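Local atomic coordinates of pyridoxine 4-oxidase (Mesorhizobium loti, PDB entry 4HA6), a protein that catalyses the FAD-dependent oxidation of pyridoxine at its 4-hydroxymethyl group to pyridoxal, as a flavoprotein of the GMC oxidoreductase family. Residues F474-S479 against L494-T499; S14-R19 against Q246-A251; H73-G78 against G252-P257. One frame throughout, in Å; residues are numbered along the deposited sequence.

Contact 1: F474-S479 against L494-T499. With FAD (flavin-adenine dinucleotide), chain B.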
# COMPACT_ATOMS: atom_id res chain seq x y z
N PHE A 474 -14.75 -11.71 8.46
CA PHE A 474 -13.90 -11.66 7.28
C PHE A 474 -12.84 -10.57 7.43
O PHE A 474 -13.04 -9.60 8.17
CB PHE A 474 -14.77 -11.47 6.03
CG PHE A 474 -15.90 -12.47 5.92
CD1 PHE A 474 -15.74 -13.63 5.16
CD2 PHE A 474 -17.10 -12.28 6.61
CE1 PHE A 474 -16.77 -14.58 5.08
CE2 PHE A 474 -18.12 -13.22 6.52
CZ PHE A 474 -17.95 -14.36 5.76
N VAL A 475 -11.70 -10.75 6.77
CA VAL A 475 -10.65 -9.74 6.77
C VAL A 475 -10.40 -9.34 5.31
O VAL A 475 -9.98 -10.16 4.50
CB VAL A 475 -9.36 -10.24 7.43
CG1 VAL A 475 -8.34 -9.12 7.48
CG2 VAL A 475 -9.65 -10.78 8.86
N VAL A 476 -10.73 -8.09 4.97
CA VAL A 476 -10.69 -7.68 3.58
C VAL A 476 -9.95 -6.36 3.44
O VAL A 476 -10.58 -5.30 3.32
CB VAL A 476 -12.11 -7.57 2.97
CG1 VAL A 476 -12.03 -7.32 1.48
CG2 VAL A 476 -12.87 -8.86 3.21
N ASP A 477 -8.61 -6.45 3.45
CA ASP A 477 -7.72 -5.30 3.26
C ASP A 477 -6.30 -5.78 2.96
O ASP A 477 -6.09 -6.96 2.66
CB ASP A 477 -7.76 -4.36 4.48
CG ASP A 477 -7.39 -5.07 5.77
OD1 ASP A 477 -6.52 -5.99 5.74
OD2 ASP A 477 -7.96 -4.69 6.83
N ALA A 478 -5.31 -4.88 3.07
CA ALA A 478 -3.94 -5.23 2.71
C ALA A 478 -3.35 -6.30 3.61
O ALA A 478 -2.36 -6.93 3.25
CB ALA A 478 -3.03 -3.99 2.73
N SER A 479 -3.95 -6.50 4.78
CA SER A 479 -3.41 -7.51 5.71
C SER A 479 -3.49 -8.95 5.16
O SER A 479 -2.67 -9.80 5.53
CB SER A 479 -4.14 -7.41 7.05
OG SER A 479 -5.48 -7.86 6.92
N LEU A 494 -7.68 -2.81 -3.60
CA LEU A 494 -8.98 -2.55 -4.18
C LEU A 494 -9.48 -3.80 -4.90
O LEU A 494 -10.64 -4.18 -4.77
CB LEU A 494 -8.94 -1.32 -5.11
CG LEU A 494 -8.59 0.03 -4.46
CD1 LEU A 494 -8.39 1.08 -5.55
CD2 LEU A 494 -9.65 0.50 -3.48
N ALA A 495 -8.58 -4.48 -5.61
CA ALA A 495 -8.95 -5.77 -6.21
C ALA A 495 -9.41 -6.78 -5.15
O ALA A 495 -10.39 -7.48 -5.34
CB ALA A 495 -7.82 -6.33 -7.06
N ILE A 496 -8.71 -6.83 -4.02
CA ILE A 496 -9.15 -7.69 -2.92
C ILE A 496 -10.56 -7.35 -2.46
O ILE A 496 -11.39 -8.23 -2.19
CB ILE A 496 -8.19 -7.60 -1.70
CG1 ILE A 496 -6.85 -8.24 -2.03
CG2 ILE A 496 -8.78 -8.32 -0.46
CD1 ILE A 496 -5.81 -8.04 -0.95
N ALA A 497 -10.84 -6.06 -2.34
CA ALA A 497 -12.15 -5.67 -1.83
C ALA A 497 -13.24 -6.00 -2.87
O ALA A 497 -14.29 -6.56 -2.51
CB ALA A 497 -12.16 -4.21 -1.47
N GLU A 498 -12.98 -5.68 -4.14
CA GLU A 498 -13.96 -5.97 -5.18
C GLU A 498 -14.24 -7.47 -5.29
O GLU A 498 -15.41 -7.87 -5.43
CB GLU A 498 -13.54 -5.40 -6.54
CG GLU A 498 -14.49 -5.74 -7.71
CD GLU A 498 -15.92 -5.21 -7.53
OE1 GLU A 498 -16.84 -5.75 -8.18
OE2 GLU A 498 -16.14 -4.25 -6.76
N THR A 499 -13.22 -8.33 -5.21
CA THR A 499 -13.54 -9.76 -5.32
C THR A 499 -14.36 -10.23 -4.11
O THR A 499 -15.23 -11.09 -4.25
CB THR A 499 -12.34 -10.73 -5.70
OG1 THR A 499 -11.95 -11.53 -4.58
CG2 THR A 499 -11.14 -10.02 -6.30
PA FAD B . -6.40 1.91 4.87
O1A FAD B . -6.75 2.57 3.54
O2A FAD B . -5.21 2.42 5.64
O5B FAD B . -7.73 2.01 5.80
C5B FAD B . -7.76 1.72 7.19
C4B FAD B . -8.91 2.55 7.74
O4B FAD B . -9.48 1.96 8.91
C3B FAD B . -8.44 3.94 8.15
O3B FAD B . -9.40 4.87 7.62
C2B FAD B . -8.44 3.93 9.67
O2B FAD B . -8.72 5.23 10.21
C1B FAD B . -9.54 2.92 9.99
N9A FAD B . -9.37 2.16 11.26
C8A FAD B . -8.23 1.61 11.74
N7A FAD B . -8.46 0.99 12.92
C5A FAD B . -9.77 1.12 13.23
C6A FAD B . -10.67 0.69 14.33
N6A FAD B . -10.19 -0.04 15.38
N1A FAD B . -11.98 1.05 14.25
C2A FAD B . -12.47 1.77 13.21
N3A FAD B . -11.70 2.18 12.18
C4A FAD B . -10.37 1.90 12.13
N1 FAD B . -0.41 2.82 -2.73
C2 FAD B . -0.38 2.88 -4.07
O2 FAD B . -0.78 1.88 -4.72
N3 FAD B . 0.10 3.94 -4.75
C4 FAD B . 0.56 5.04 -4.12
O4 FAD B . 1.02 6.02 -4.76
C4X FAD B . 0.56 5.06 -2.64
N5 FAD B . 1.01 6.11 -1.93
C5X FAD B . 0.98 6.10 -0.58
C6 FAD B . 1.45 7.20 0.15
C7 FAD B . 1.41 7.20 1.54
C7M FAD B . 1.91 8.40 2.30
C8 FAD B . 0.86 6.02 2.26
C8M FAD B . 0.82 6.02 3.77
C9 FAD B . 0.38 4.92 1.55
C9A FAD B . 0.44 4.93 0.16
N10 FAD B . -0.03 3.82 -0.57
C10 FAD B . 0.02 3.86 -1.97
C1' FAD B . -0.56 2.64 0.13
C2' FAD B . -2.07 2.54 0.07
O2' FAD B . -2.67 3.82 0.36
C3' FAD B . -2.49 1.51 1.11
O3' FAD B . -1.74 0.30 0.89
C4' FAD B . -3.98 1.21 1.04
O4' FAD B . -4.69 2.45 1.20
C5' FAD B . -4.41 0.19 2.10
O5' FAD B . -5.82 0.28 2.26
P FAD B . -6.54 -0.56 3.42
O1P FAD B . -8.04 -0.62 3.18
O2P FAD B . -5.77 -1.85 3.65
O3P FAD B . -6.23 0.33 4.72
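Asp477 OD2 is gripped by Gly252 N and Ser256 OG at the start of helix 252-262, while the backbone O of the same aspartate meets Ile496 across this contact. The other carboxylate oxygen, OD1, accepts the backbone N of Ser479 at 2.8 Å, an Asx turn whose N-H comes in on the anti side of the carboxylate, 29° out of its plane; both ends of the buried group are thus taken. With chi1 at 57°, CG stands between the backbone N and the carbonyl carbon, which turns the carboxylate back over the bend. The bend in turn presents Ala478 N to the FAD phosphate oxygen O2P at 3.1 Å, in a nearly straight bond (166°). Toward the helix the contact is van der Waals packing, of methyl groups on one another and on backbone carbonyls. Val476 CG1, anti to the backbone N, sits 3.7 Å from Ala497 CA and 3.9 Å from Ile496 CG2, while Ile496 CD1 reaches Asp477 O at 3.8 Å. Leu16 of helix 11-20 also touches Val476. The chemistry thus divides: methyl groups set the loop against helix 490-506, and hydrogen bonds shape it so that the main-chain amide of Ala478 donates to a phosphate oxygen.

Contact 2: S14-R19 against Q246-A251. With FAD (flavin-adenine dinucleotide), chain B.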
# COMPACT_ATOMS: atom_id res chain seq x y z
N SER A 14 -14.11 1.81 1.98
CA SER A 14 -14.93 2.74 1.20
C SER A 14 -15.59 2.00 0.04
O SER A 14 -16.79 2.16 -0.20
CB SER A 14 -14.10 3.91 0.67
OG SER A 14 -13.59 4.68 1.74
N LEU A 15 -14.81 1.15 -0.64
CA LEU A 15 -15.31 0.33 -1.75
C LEU A 15 -16.41 -0.61 -1.31
O LEU A 15 -17.38 -0.84 -2.05
CB LEU A 15 -14.17 -0.49 -2.39
CG LEU A 15 -14.47 -1.25 -3.69
CD1 LEU A 15 -13.17 -1.40 -4.51
CD2 LEU A 15 -15.11 -2.63 -3.46
N LEU A 16 -16.24 -1.20 -0.14
CA LEU A 16 -17.19 -2.20 0.35
C LEU A 16 -18.50 -1.57 0.78
O LEU A 16 -19.57 -2.05 0.43
CB LEU A 16 -16.59 -3.02 1.50
CG LEU A 16 -15.69 -4.18 1.08
CD1 LEU A 16 -15.27 -5.00 2.30
CD2 LEU A 16 -16.39 -5.06 0.08
N ALA A 17 -18.41 -0.50 1.57
CA ALA A 17 -19.60 0.26 1.96
C ALA A 17 -20.50 0.56 0.74
O ALA A 17 -21.72 0.34 0.79
CB ALA A 17 -19.19 1.55 2.65
N ALA A 18 -19.89 1.05 -0.34
CA ALA A 18 -20.63 1.26 -1.58
C ALA A 18 -21.16 -0.05 -2.16
O ALA A 18 -22.37 -0.18 -2.40
CB ALA A 18 -19.76 1.97 -2.59
N ARG A 19 -20.28 -1.02 -2.38
CA ARG A 19 -20.65 -2.22 -3.14
C ARG A 19 -21.64 -3.14 -2.42
O ARG A 19 -22.61 -3.60 -3.03
CB ARG A 19 -19.40 -2.98 -3.62
CG ARG A 19 -18.62 -2.20 -4.72
CD ARG A 19 -18.77 -2.80 -6.11
NE ARG A 19 -20.08 -3.41 -6.28
CZ ARG A 19 -20.27 -4.68 -6.61
NH1 ARG A 19 -19.24 -5.49 -6.84
NH2 ARG A 19 -21.51 -5.14 -6.72
N GLN A 246 -22.88 -10.16 10.05
CA GLN A 246 -21.58 -10.40 9.40
C GLN A 246 -20.65 -9.23 9.71
O GLN A 246 -21.09 -8.08 9.74
CB GLN A 246 -21.73 -10.54 7.88
CG GLN A 246 -22.75 -11.59 7.45
CD GLN A 246 -22.27 -13.00 7.72
OE1 GLN A 246 -21.08 -13.29 7.58
NE2 GLN A 246 -23.19 -13.88 8.12
N ILE A 247 -19.37 -9.52 9.94
CA ILE A 247 -18.39 -8.47 10.28
C ILE A 247 -17.21 -8.57 9.32
O ILE A 247 -16.61 -9.64 9.16
CB ILE A 247 -17.88 -8.58 11.74
CG1 ILE A 247 -19.01 -8.38 12.76
CG2 ILE A 247 -16.76 -7.55 11.99
CD1 ILE A 247 -19.88 -9.65 13.00
N VAL A 248 -16.90 -7.47 8.65
CA VAL A 248 -15.78 -7.41 7.73
C VAL A 248 -14.79 -6.42 8.30
O VAL A 248 -15.16 -5.27 8.57
CB VAL A 248 -16.20 -6.90 6.34
CG1 VAL A 248 -15.01 -6.89 5.38
CG2 VAL A 248 -17.32 -7.77 5.77
N LEU A 249 -13.55 -6.86 8.49
CA LEU A 249 -12.47 -5.99 8.96
C LEU A 249 -11.74 -5.35 7.78
O LEU A 249 -11.21 -6.07 6.91
CB LEU A 249 -11.47 -6.76 9.81
CG LEU A 249 -11.99 -7.41 11.09
CD1 LEU A 249 -10.82 -7.72 12.02
CD2 LEU A 249 -13.00 -6.50 11.79
N CYS A 250 -11.70 -4.02 7.78
CA CYS A 250 -10.97 -3.27 6.77
C CYS A 250 -10.10 -2.21 7.45
O CYS A 250 -9.93 -1.11 6.93
CB CYS A 250 -11.95 -2.60 5.81
SG CYS A 250 -13.01 -3.76 4.91
N ALA A 251 -9.57 -2.55 8.62
CA ALA A 251 -8.78 -1.61 9.39
C ALA A 251 -7.31 -1.51 8.91
O ALA A 251 -6.53 -0.73 9.47
CB ALA A 251 -8.83 -2.00 10.86
PA FAD B . -6.40 1.91 4.87
O1A FAD B . -6.75 2.57 3.54
O2A FAD B . -5.21 2.42 5.64
O5B FAD B . -7.73 2.01 5.80
C5B FAD B . -7.76 1.72 7.19
C4B FAD B . -8.91 2.55 7.74
O4B FAD B . -9.48 1.96 8.91
C3B FAD B . -8.44 3.94 8.15
O3B FAD B . -9.40 4.87 7.62
C2B FAD B . -8.44 3.93 9.67
O2B FAD B . -8.72 5.23 10.21
C1B FAD B . -9.54 2.92 9.99
N9A FAD B . -9.37 2.16 11.26
C8A FAD B . -8.23 1.61 11.74
N7A FAD B . -8.46 0.99 12.92
C5A FAD B . -9.77 1.12 13.23
C6A FAD B . -10.67 0.69 14.33
N6A FAD B . -10.19 -0.04 15.38
N1A FAD B . -11.98 1.05 14.25
C2A FAD B . -12.47 1.77 13.21
N3A FAD B . -11.70 2.18 12.18
C4A FAD B . -10.37 1.90 12.13
N1 FAD B . -0.41 2.82 -2.73
C2 FAD B . -0.38 2.88 -4.07
O2 FAD B . -0.78 1.88 -4.72
N3 FAD B . 0.10 3.94 -4.75
C4 FAD B . 0.56 5.04 -4.12
O4 FAD B . 1.02 6.02 -4.76
C4X FAD B . 0.56 5.06 -2.64
N5 FAD B . 1.01 6.11 -1.93
C5X FAD B . 0.98 6.10 -0.58
C6 FAD B . 1.45 7.20 0.15
C7 FAD B . 1.41 7.20 1.54
C7M FAD B . 1.91 8.40 2.30
C8 FAD B . 0.86 6.02 2.26
C8M FAD B . 0.82 6.02 3.77
C9 FAD B . 0.38 4.92 1.55
C9A FAD B . 0.44 4.93 0.16
N10 FAD B . -0.03 3.82 -0.57
C10 FAD B . 0.02 3.86 -1.97
C1' FAD B . -0.56 2.64 0.13
C2' FAD B . -2.07 2.54 0.07
O2' FAD B . -2.67 3.82 0.36
C3' FAD B . -2.49 1.51 1.11
O3' FAD B . -1.74 0.30 0.89
C4' FAD B . -3.98 1.21 1.04
O4' FAD B . -4.69 2.45 1.20
C5' FAD B . -4.41 0.19 2.10
O5' FAD B . -5.82 0.28 2.26
P FAD B . -6.54 -0.56 3.42
O1P FAD B . -8.04 -0.62 3.18
O2P FAD B . -5.77 -1.85 3.65
O3P FAD B . -6.23 0.33 4.72
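The ends of Leu16 and Val248 meet tip to tip, one coming from helix 11-20 and the other from strand 246-249, with 3.6 Å between Leu16 CD1 and Val248 CG1. The same leucine methyl also lies 3.7 Å from Cys250 SG. Since Val248 CG1 and Cys250 SG are themselves 3.7 Å apart, the three atoms form an almost equilateral triangle, with one branch of the leucine set against two neighbours on the same side of the chain. The torsions account for this. In Val248, CG1 lies anti to the backbone N (chi1 -179°), and it is this branch that does the touching. In Leu16, chi2 of -174° leaves CD1 extended as the far end of the side chain. Leu249, between the two partners, turns its side chain from the helix and onto Val7. Ile6 of strand 4-7 also packs on Leu16 and Cys250. Past the strand, the chain arrives at the cofactor: Ala251 CB lies 3.6 Å from the adenine atom N7A, and Cys250 O lies at the same distance from the ribose carbon C5B. A helix that begins within what looks like a GxGxxG motif after the first strand, packed on a central parallel sheet with the dinucleotide at the strand ends, is the arrangement of a Rossmann-type FAD-binding fold.

Contact 3: H73-G78 against G252-P257. With FAD (flavin-adenine dinucleotide), chain B.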
# COMPACT_ATOMS: atom_id res chain seq x y z
N HIS A 73 11.65 3.80 12.12
CA HIS A 73 11.01 4.42 10.98
C HIS A 73 9.62 4.94 11.32
O HIS A 73 8.93 4.38 12.18
CB HIS A 73 10.90 3.39 9.85
CG HIS A 73 12.23 2.90 9.35
ND1 HIS A 73 12.75 3.28 8.14
CD2 HIS A 73 13.13 2.06 9.91
CE1 HIS A 73 13.92 2.69 7.96
NE2 HIS A 73 14.17 1.94 9.02
N HIS A 74 9.20 5.99 10.64
CA HIS A 74 7.85 6.52 10.85
C HIS A 74 6.93 5.99 9.77
O HIS A 74 7.26 6.07 8.59
CB HIS A 74 7.88 8.05 10.86
CG HIS A 74 8.21 8.63 12.19
ND1 HIS A 74 7.27 9.23 13.00
CD2 HIS A 74 9.38 8.68 12.88
CE1 HIS A 74 7.84 9.63 14.12
NE2 HIS A 74 9.13 9.31 14.07
N TRP A 75 5.78 5.43 10.17
CA TRP A 75 4.82 4.88 9.22
C TRP A 75 3.52 5.68 9.20
O TRP A 75 2.64 5.49 10.04
CB TRP A 75 4.50 3.42 9.56
CG TRP A 75 5.55 2.42 9.07
CD1 TRP A 75 6.82 2.70 8.62
CD2 TRP A 75 5.39 0.99 8.94
NE1 TRP A 75 7.46 1.53 8.24
CE2 TRP A 75 6.60 0.47 8.43
CE3 TRP A 75 4.34 0.11 9.22
CZ2 TRP A 75 6.79 -0.90 8.20
CZ3 TRP A 75 4.53 -1.25 8.99
CH2 TRP A 75 5.74 -1.74 8.48
N ALA A 76 3.39 6.57 8.22
CA ALA A 76 2.18 7.37 8.04
C ALA A 76 1.00 6.48 7.67
O ALA A 76 1.14 5.59 6.84
CB ALA A 76 2.40 8.45 6.97
N ARG A 77 -0.16 6.71 8.28
CA ARG A 77 -1.36 5.97 7.92
C ARG A 77 -2.61 6.86 7.99
O ARG A 77 -2.75 7.66 8.91
CB ARG A 77 -1.54 4.75 8.83
CG ARG A 77 -0.61 3.57 8.53
CD ARG A 77 -1.01 2.85 7.23
NE ARG A 77 -0.06 3.08 6.14
CZ ARG A 77 -0.19 2.58 4.91
NH1 ARG A 77 -1.24 1.83 4.62
NH2 ARG A 77 0.72 2.82 3.98
N GLY A 78 -3.50 6.72 7.01
CA GLY A 78 -4.73 7.50 7.01
C GLY A 78 -5.67 7.19 8.18
O GLY A 78 -5.96 6.02 8.45
N GLY A 252 -6.93 -2.29 7.90
CA GLY A 252 -5.59 -2.16 7.34
C GLY A 252 -4.51 -3.02 7.98
O GLY A 252 -4.75 -3.71 8.98
N ALA A 253 -3.30 -2.98 7.41
CA ALA A 253 -2.22 -3.91 7.78
C ALA A 253 -1.83 -3.90 9.26
O ALA A 253 -1.33 -4.89 9.79
CB ALA A 253 -1.00 -3.67 6.89
N LEU A 254 -2.05 -2.78 9.94
CA LEU A 254 -1.69 -2.69 11.34
C LEU A 254 -2.89 -2.85 12.23
O LEU A 254 -2.88 -3.60 13.23
CB LEU A 254 -1.04 -1.33 11.60
CG LEU A 254 0.31 -1.21 10.92
CD1 LEU A 254 0.66 0.23 10.68
CD2 LEU A 254 1.36 -1.88 11.77
N GLU A 255 -3.96 -2.16 11.86
CA GLU A 255 -5.10 -2.09 12.77
C GLU A 255 -6.02 -3.30 12.72
O GLU A 255 -6.70 -3.62 13.70
CB GLU A 255 -5.85 -0.77 12.56
CG GLU A 255 -5.05 0.45 13.01
CD GLU A 255 -4.75 0.46 14.52
OE1 GLU A 255 -5.43 -0.27 15.29
OE2 GLU A 255 -3.85 1.21 14.94
N SER A 256 -6.05 -4.01 11.59
CA SER A 256 -6.82 -5.25 11.59
C SER A 256 -6.24 -6.31 12.56
O SER A 256 -6.98 -6.81 13.42
CB SER A 256 -7.06 -5.79 10.19
OG SER A 256 -8.00 -4.98 9.51
N PRO A 257 -4.92 -6.62 12.45
CA PRO A 257 -4.40 -7.58 13.44
C PRO A 257 -4.52 -7.05 14.88
O PRO A 257 -4.79 -7.85 15.80
CB PRO A 257 -2.93 -7.74 13.05
CG PRO A 257 -2.58 -6.55 12.22
CD PRO A 257 -3.87 -6.18 11.51
PA FAD B . -6.40 1.91 4.87
O1A FAD B . -6.75 2.57 3.54
O2A FAD B . -5.21 2.42 5.64
O5B FAD B . -7.73 2.01 5.80
C5B FAD B . -7.76 1.72 7.19
C4B FAD B . -8.91 2.55 7.74
O4B FAD B . -9.48 1.96 8.91
C3B FAD B . -8.44 3.94 8.15
O3B FAD B . -9.40 4.87 7.62
C2B FAD B . -8.44 3.93 9.67
O2B FAD B . -8.72 5.23 10.21
C1B FAD B . -9.54 2.92 9.99
N9A FAD B . -9.37 2.16 11.26
C8A FAD B . -8.23 1.61 11.74
N7A FAD B . -8.46 0.99 12.92
C5A FAD B . -9.77 1.12 13.23
C6A FAD B . -10.67 0.69 14.33
N6A FAD B . -10.19 -0.04 15.38
N1A FAD B . -11.98 1.05 14.25
C2A FAD B . -12.47 1.77 13.21
N3A FAD B . -11.70 2.18 12.18
C4A FAD B . -10.37 1.90 12.13
N1 FAD B . -0.41 2.82 -2.73
C2 FAD B . -0.38 2.88 -4.07
O2 FAD B . -0.78 1.88 -4.72
N3 FAD B . 0.10 3.94 -4.75
C4 FAD B . 0.56 5.04 -4.12
O4 FAD B . 1.02 6.02 -4.76
C4X FAD B . 0.56 5.06 -2.64
N5 FAD B . 1.01 6.11 -1.93
C5X FAD B . 0.98 6.10 -0.58
C6 FAD B . 1.45 7.20 0.15
C7 FAD B . 1.41 7.20 1.54
C7M FAD B . 1.91 8.40 2.30
C8 FAD B . 0.86 6.02 2.26
C8M FAD B . 0.82 6.02 3.77
C9 FAD B . 0.38 4.92 1.55
C9A FAD B . 0.44 4.93 0.16
N10 FAD B . -0.03 3.82 -0.57
C10 FAD B . 0.02 3.86 -1.97
C1' FAD B . -0.56 2.64 0.13
C2' FAD B . -2.07 2.54 0.07
O2' FAD B . -2.67 3.82 0.36
C3' FAD B . -2.49 1.51 1.11
O3' FAD B . -1.74 0.30 0.89
C4' FAD B . -3.98 1.21 1.04
O4' FAD B . -4.69 2.45 1.20
C5' FAD B . -4.41 0.19 2.10
O5' FAD B . -5.82 0.28 2.26
P FAD B . -6.54 -0.56 3.42
O1P FAD B . -8.04 -0.62 3.18
O2P FAD B . -5.77 -1.85 3.65
O3P FAD B . -6.23 0.33 4.72
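Trp75 overlaps Leu254 only at the margin of its indole: the leucine methyl CD1 lies in the ring plane, 4.0 Å from CE3, and meets the edge rather than a face. The two side chains cross obliquely. Arg77 comes to the same methyl at about a right angle, its CG 4.2 Å from Leu254 CD1, so one leucine branch is shared by an aromatic edge and the aliphatic root of an arginine. The arginine chain bends at chi2 (-72°) and again at chi3 (109°), and this carries the guanidinium to the flavin. NE is held by the carbonyl oxygen of the preceding residue, Ala76 O, at 2.9 Å, although the bond is bent (137°). NH2 approaches the flavin methyl C8M obliquely, at 3.2 Å. Here the Rossmann-type core meets a two-stranded antiparallel pair: helix 252-262 follows strand 246-249 of the parallel sheet, whereas strand 74-75 pairs with strand 60-61, whose Tyr60 packs on Trp75, Arg77 and Leu254 alike. An alanine here in place of Arg77 removes the guanidinium and its aliphatic stem, which would probably leave Ala76 O without this donor and open a gap between Leu254 CD1 and the flavin methyl C8M. The helix side touches the cofactor at two further places. Gly252 CA lies 3.7 Å from the bridging oxygen O3P, where a side chain would be crowded by the cofactor, and its backbone angles also call for glycine. Glu255 CB packs 3.2 Å from the adenine atom N7A, and its OE2 is hydrogen-bonded to Tyr60 OH.

In the fold
All three contacts are buried and all border FAD, meeting it at overlapping parts: contact 1 at the phosphate, contact 2 at the adenosine, contact 3 from the adenosine to the flavin. Contact 2 contains helix 11-20, and contact 1, about 9 Å away between centres, packs beside it; they draw on neighbouring strands of one parallel sheet, 246-249 and 473-475, and a salt bridge from Glu498 OE1 to Arg19 NH1 ties their two helices. Contact 3 lies some 16 to 17 Å away between centres, closer to the middle of the chain, and joins an antiparallel strand pair outside that sheet to the helix continuing from contact 2. Contact 2 is purely apolar, contact 1 adds phosphate recognition, and contact 3 brings a cationic group to the flavin.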